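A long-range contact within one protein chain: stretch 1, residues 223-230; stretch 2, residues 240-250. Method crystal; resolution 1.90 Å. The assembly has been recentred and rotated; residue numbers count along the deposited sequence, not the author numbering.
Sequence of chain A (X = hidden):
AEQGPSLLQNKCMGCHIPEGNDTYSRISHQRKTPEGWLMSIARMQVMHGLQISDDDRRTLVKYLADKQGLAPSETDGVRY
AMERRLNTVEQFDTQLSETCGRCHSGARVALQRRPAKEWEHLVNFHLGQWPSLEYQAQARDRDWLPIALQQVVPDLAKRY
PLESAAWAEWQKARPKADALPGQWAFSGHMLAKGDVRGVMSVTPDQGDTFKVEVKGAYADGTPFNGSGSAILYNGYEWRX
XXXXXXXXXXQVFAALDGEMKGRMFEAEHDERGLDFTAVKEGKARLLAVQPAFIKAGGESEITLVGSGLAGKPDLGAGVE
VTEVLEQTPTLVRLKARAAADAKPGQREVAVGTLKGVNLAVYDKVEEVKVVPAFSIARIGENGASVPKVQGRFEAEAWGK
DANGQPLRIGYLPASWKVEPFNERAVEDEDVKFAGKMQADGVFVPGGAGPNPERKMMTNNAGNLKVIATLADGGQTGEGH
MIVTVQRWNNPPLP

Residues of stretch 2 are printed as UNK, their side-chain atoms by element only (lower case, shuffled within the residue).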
# COMPACT_ATOMS: atom_id res chain seq x y z
N PRO A 223 -9.51 31.17 -16.61
CA PRO A 223 -8.54 31.92 -15.81
C PRO A 223 -7.68 31.10 -14.85
O PRO A 223 -8.09 30.05 -14.36
CB PRO A 223 -9.42 32.90 -15.03
CG PRO A 223 -10.61 33.07 -15.91
CD PRO A 223 -10.87 31.65 -16.33
N PHE A 224 -6.49 31.63 -14.57
CA PHE A 224 -5.58 31.01 -13.63
C PHE A 224 -4.98 32.13 -12.76
O PHE A 224 -3.80 32.46 -12.85
CB PHE A 224 -4.48 30.22 -14.35
CG PHE A 224 -3.75 29.25 -13.46
CD1 PHE A 224 -4.40 28.11 -12.98
CD2 PHE A 224 -2.44 29.48 -13.07
CE1 PHE A 224 -3.75 27.22 -12.12
CE2 PHE A 224 -1.78 28.59 -12.21
CZ PHE A 224 -2.44 27.46 -11.73
N ASN A 225 -5.85 32.74 -11.97
CA ASN A 225 -5.44 33.82 -11.08
C ASN A 225 -5.61 33.38 -9.63
O ASN A 225 -6.66 32.86 -9.24
CB ASN A 225 -6.27 35.08 -11.34
CG ASN A 225 -6.16 35.57 -12.78
OD1 ASN A 225 -5.07 35.61 -13.35
ND2 ASN A 225 -7.30 35.94 -13.37
N GLY A 226 -4.56 33.61 -8.84
CA GLY A 226 -4.61 33.23 -7.45
C GLY A 226 -3.68 34.01 -6.56
O GLY A 226 -2.81 34.75 -7.01
N SER A 227 -3.88 33.81 -5.27
CA SER A 227 -3.11 34.46 -4.22
C SER A 227 -2.79 33.41 -3.16
O SER A 227 -3.61 32.55 -2.86
CB SER A 227 -3.95 35.58 -3.60
OG SER A 227 -3.39 36.05 -2.39
N GLY A 228 -1.59 33.49 -2.60
CA GLY A 228 -1.19 32.55 -1.57
C GLY A 228 0.14 32.90 -0.97
O GLY A 228 0.56 34.06 -1.00
N SER A 229 0.81 31.90 -0.41
CA SER A 229 2.11 32.12 0.21
C SER A 229 3.01 30.92 0.00
O SER A 229 2.57 29.86 -0.43
CB SER A 229 1.94 32.41 1.69
OG SER A 229 1.19 31.39 2.32
N ALA A 230 4.28 31.10 0.33
CA ALA A 230 5.25 30.04 0.17
C ALA A 230 6.41 30.19 1.15
O ALA A 230 6.65 31.28 1.69
CB ALA A 230 5.77 30.03 -1.25
N UNK A 240 4.65 25.95 -1.62
CA UNK A 240 3.66 27.01 -1.57
C UNK A 240 2.23 26.55 -1.65
O UNK A 240 1.94 25.39 -1.92
N UNK A 241 1.33 27.47 -1.33
CA UNK A 241 -0.09 27.19 -1.38
C UNK A 241 -0.74 28.41 -2.01
O UNK A 241 -0.64 29.52 -1.49
o UNK A 241 -3.06 27.25 -0.08
c UNK A 241 -2.11 26.45 -0.06
c UNK A 241 -0.67 26.94 0.01
n UNK A 241 -2.27 25.14 -0.14
N UNK A 242 -1.40 28.19 -3.14
CA UNK A 242 -2.05 29.26 -3.86
C UNK A 242 -3.49 28.93 -4.17
O UNK A 242 -3.79 27.96 -4.87
c UNK A 242 -1.30 29.57 -5.18
c UNK A 242 -2.01 30.68 -5.93
c UNK A 242 0.14 29.98 -4.88
N UNK A 243 -4.38 29.75 -3.62
CA UNK A 243 -5.81 29.60 -3.80
C UNK A 243 -6.18 30.16 -5.18
O UNK A 243 -6.28 31.38 -5.37
c UNK A 243 -8.04 30.32 -2.76
c UNK A 243 -8.55 29.01 -2.20
c UNK A 243 -6.53 30.39 -2.71
c UNK A 243 -10.06 28.92 -2.28
n UNK A 243 -10.53 27.54 -1.94
N UNK A 244 -6.30 29.26 -6.17
CA UNK A 244 -6.68 29.63 -7.53
C UNK A 244 -8.14 29.25 -7.74
O UNK A 244 -8.48 28.07 -7.93
c UNK A 244 -4.33 29.25 -8.38
c UNK A 244 -5.80 28.93 -8.60
c UNK A 244 -6.23 29.37 -10.00
N UNK A 245 -9.00 30.26 -7.71
CA UNK A 245 -10.43 30.03 -7.86
C UNK A 245 -11.00 29.46 -6.57
O UNK A 245 -10.89 30.08 -5.50
N UNK A 246 -11.57 28.26 -6.66
CA UNK A 246 -12.19 27.59 -5.52
C UNK A 246 -11.29 26.48 -4.97
O UNK A 246 -11.69 25.75 -4.05
o UNK A 246 -14.43 28.43 -7.63
c UNK A 246 -13.54 27.00 -5.92
c UNK A 246 -14.52 28.05 -6.44
o UNK A 246 -15.39 28.50 -5.65
N UNK A 247 -10.08 26.36 -5.51
CA UNK A 247 -9.18 25.31 -5.07
C UNK A 247 -7.84 25.80 -4.56
O UNK A 247 -7.26 26.75 -5.09
c UNK A 247 -8.97 24.30 -6.20
N UNK A 248 -7.36 25.16 -3.50
CA UNK A 248 -6.06 25.47 -2.95
C UNK A 248 -5.09 24.56 -3.67
O UNK A 248 -5.31 23.35 -3.72
c UNK A 248 -6.00 25.20 -1.45
n UNK A 248 -7.73 26.50 -0.37
c UNK A 248 -6.43 26.40 -0.63
o UNK A 248 -5.59 27.24 -0.25
N UNK A 249 -4.06 25.14 -4.26
CA UNK A 249 -3.07 24.36 -4.97
C UNK A 249 -1.73 24.43 -4.26
O UNK A 249 -1.28 25.50 -3.87
c UNK A 249 -4.14 24.99 -7.30
c UNK A 249 -2.90 24.86 -6.40
c UNK A 249 -5.02 23.76 -7.20
c UNK A 249 -3.68 25.17 -8.73
N UNK A 250 -1.13 23.26 -4.03
CA UNK A 250 0.18 23.17 -3.41
C UNK A 250 1.22 23.29 -4.54
O UNK A 250 1.00 22.83 -5.65
c UNK A 250 -2.28 22.30 1.49
n UNK A 250 -3.23 23.11 1.02
n UNK A 250 -2.37 21.84 2.75
c UNK A 250 0.26 21.78 -1.24
c UNK A 250 0.35 21.80 -2.75
n UNK A 250 -1.27 21.89 0.72
c UNK A 250 -1.09 22.25 -0.70

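Position 240 has backbone atoms and nothing more, so it is Gly 240. Its CA lies 3.7 Å from CB of Ala 230, and the two CA atoms are 3.8 Å apart. A side chain would fit only tightly: an ideal CB would come within 3.1 Å of CB of Ala 230, so glycine suits this close pairing.

Position 241 carries two carbons, the second bearing one oxygen and one nitrogen. This is a short amide, Asn 241. Its backbone does most of the work: N of Asn 241 donates to O of Ser 229 at 2.8 Å, and N of Ser 229 returns a bond to O of Asn 241 at 3.0 Å. Its side chain lies on the same face of the sheet as that of Ser 229, a partly exposed setting that a polar amide tolerates well.

At position 242 one carbon carries two others, and one of these end carbons sits 3.7 Å from N of Ser 227 and 3.8 Å from C of Gly 226. The branched pattern is that of Val 242. Beta-branching favors an extended backbone, and the small apolar side chain suits a buried site beside a glycine.

Position 243 shows four carbons in a row ending in nitrogen, hence Lys 243. Its N donates to O of Ser 227 at 3.0 Å; the return bond, from N of Ser 227 to O of Lys 243, is weak at 3.4 Å. The long chain leads its amine away from the first strand, to a weak hydrogen bond between NZ and O of residue 246 at 3.0 Å. Such a chain suits an exposed position.

Position 244 again has one carbon carrying two more, one of them 3.7 Å from CD1 of Phe 224 and 3.6 Å from O of Asn 225. This is Val 244, whose compact, beta-branched apolar side chain suits a strand position packed obliquely against the ring of Phe 224.

Position 245 lacks side-chain atoms: Gly 245. Its phi of 77° favors glycine and suits the type II' turn that begins at Val 244.

Position 246 has two carbons, the second carrying two oxygens, a carboxylate: Asp 246. It touches nothing on stretch 1 and is exposed, as suits a charged group.

Position 247 has a single carbon, out of reach of stretch 1: Ala 247. Its small methyl suits the end of a tight turn, where N of Val 244 donates to O of Ala 247 at 2.9 Å.

Position 248 repeats the short amide pattern, clear of stretch 1, and is Asn 248; a polar amide suits this partly exposed strand position.

At position 249 four carbons fork at the second, and an end carbon lies 4.0 Å from CE1 of Phe 224: Leu 249, an apolar contact suited to a buried site.

Position 250 has three carbons, a nitrogen and a carbon bearing two more nitrogens, out of reach of stretch 1: Arg 250, whose long, charged-ended chain suits partial exposure.

The contact joins antiparallel strands through paired backbone bonds at Ser 227 and Ser 229. Gly 228 allows close approach: an ideal CB there would lie 1.8 Å from O of Asn 241. Val 244 and Leu 249 add apolar packing against Phe 224.

Stretch 2 (240-250) GNVKVGDANLR
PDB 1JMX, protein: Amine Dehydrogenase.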